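Side-chain contact in tryptase inhibitor (PDB 2UUY), which probably inhibits serine-type endopeptidases such as tryptase, as a tick protein whose inhibitor domain resembles the Kunitz family: residues T2-I5 / G6-E9. Numbering follows the deposited sequence.
Sequences TVPI and GWSE
Val-3 sets its CG1 methyl against the root of the Trp-7 side chain, with CG1 3.5 Å from Trp-7 CB and 3.8 Å from both CG and CD1 of the indole. The two side chains cross at about a right angle, and the methyl meets the ring obliquely. It is placed there by a first torsion that carries CG1 anti to the backbone N (chi1 -177°). Pro-4 touches the benzo half of the same indole, its CG lying 3.8 Å from Trp-7 CE3, again at a slant. Between them the two residues touch the indole at CG, CD1 and CE3, while the rest of it projects beyond segment 2-5. The chain reverses here in a type II beta turn from Pro-4 to Trp-7, which brings the two sides together and is closed by a hydrogen bond of 3.1 Å from Trp-7 N to Pro-4 O. This bond is nearly straight at the hydrogen (162°), but the donor stands above the carbonyl plane, 37° out of it. Gly-6 takes the third position of the turn with a positive phi, where a beta carbon would collide with the Ile-5 carbonyl oxygen. The turn is an exposed bend in the loop that precedes strand 19-25 in this Kunitz-like domain. Toward the body of the domain, Val-3 also rests on Met-25, Lys-30 and Tyr-32 of the two-stranded antiparallel sheet, and Trp-7 on Met-25. Glu-9 CG lies 4.1 Å from Val-3 CG1, a looser contact, and Glu-9 OE2 is hydrogen-bonded to the hydroxyl of Tyr-32.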
loop_
_atom_site.group_PDB
_atom_site.type_symbol
_atom_site.label_atom_id
_atom_site.label_comp_id
_atom_site.label_asym_id
_atom_site.label_seq_id
_atom_site.Cartn_x
_atom_site.Cartn_y
_atom_site.Cartn_z
ATOM N N THR B 2 -14.742 -2.632 24.918
ATOM C CA THR B 2 -13.427 -2.528 25.585
ATOM C C THR B 2 -12.782 -3.920 25.734
ATOM O O THR B 2 -13.385 -4.863 26.215
ATOM C CB THR B 2 -13.431 -1.730 26.945
ATOM O OG1 THR B 2 -12.994 -2.553 28.042
ATOM C CG2 THR B 2 -14.796 -1.104 27.265
ATOM N N VAL B 3 -11.566 -4.018 25.229
ATOM C CA VAL B 3 -10.782 -5.235 25.317
ATOM C C VAL B 3 -9.842 -5.120 26.533
ATOM O O VAL B 3 -9.082 -4.156 26.624
ATOM C CB VAL B 3 -9.979 -5.414 24.030
ATOM C CG1 VAL B 3 -9.232 -6.700 24.067
ATOM C CG2 VAL B 3 -10.926 -5.397 22.802
ATOM N N PRO B 4 -9.866 -6.096 27.462
ATOM C CA PRO B 4 -8.991 -5.900 28.646
ATOM C C PRO B 4 -7.513 -6.060 28.305
ATOM O O PRO B 4 -7.144 -6.744 27.371
ATOM C CB PRO B 4 -9.450 -6.962 29.636
ATOM C CG PRO B 4 -10.005 -7.978 28.797
ATOM C CD PRO B 4 -10.642 -7.332 27.585
ATOM N N ILE B 5 -6.670 -5.409 29.085
ATOM C CA ILE B 5 -5.255 -5.555 28.964
ATOM C C ILE B 5 -4.951 -7.047 29.122
ATOM O O ILE B 5 -5.461 -7.715 30.026
ATOM C CB ILE B 5 -4.528 -4.699 30.034
ATOM C CG1 ILE B 5 -4.751 -3.225 29.741
ATOM C CG2 ILE B 5 -3.063 -5.013 30.058
ATOM C CD1 ILE B 5 -4.302 -2.330 30.882
ATOM N N GLY B 6 -4.084 -7.539 28.255
ATOM C CA GLY B 6 -3.667 -8.921 28.280
ATOM C C GLY B 6 -4.428 -9.824 27.350
ATOM O O GLY B 6 -3.963 -10.925 27.109
ATOM N N TRP B 7 -5.569 -9.384 26.844
ATOM C CA TRP B 7 -6.366 -10.195 25.925
ATOM C C TRP B 7 -5.626 -10.434 24.637
ATOM O O TRP B 7 -4.907 -9.536 24.175
ATOM C CB TRP B 7 -7.678 -9.478 25.632
ATOM C CG TRP B 7 -8.765 -10.351 25.060
ATOM C CD1 TRP B 7 -9.107 -10.523 23.739
ATOM C CD2 TRP B 7 -9.693 -11.140 25.816
ATOM N NE1 TRP B 7 -10.177 -11.369 23.655
ATOM C CE2 TRP B 7 -10.553 -11.751 24.914
ATOM C CE3 TRP B 7 -9.854 -11.397 27.188
ATOM C CZ2 TRP B 7 -11.553 -12.618 25.319
ATOM C CZ3 TRP B 7 -10.872 -12.231 27.584
ATOM C CH2 TRP B 7 -11.700 -12.844 26.655
ATOM N N SER B 8 -5.803 -11.593 24.035
ATOM C CA SER B 8 -5.201 -11.943 22.760
ATOM C C SER B 8 -6.005 -11.305 21.648
ATOM O O SER B 8 -7.142 -11.686 21.427
ATOM C CB SER B 8 -5.233 -13.455 22.554
ATOM O OG SER B 8 -4.595 -13.801 21.339
ATOM N N GLU B 9 -5.422 -10.346 20.979
ATOM C CA GLU B 9 -6.068 -9.657 19.865
ATOM C C GLU B 9 -5.603 -10.277 18.557
ATOM O O GLU B 9 -4.702 -11.108 18.520
ATOM C CB GLU B 9 -5.760 -8.173 19.948
ATOM C CG GLU B 9 -6.388 -7.586 21.182
ATOM C CD GLU B 9 -6.154 -6.101 21.287
ATOM O OE1 GLU B 9 -5.283 -5.694 22.082
ATOM O OE2 GLU B 9 -6.811 -5.334 20.577
#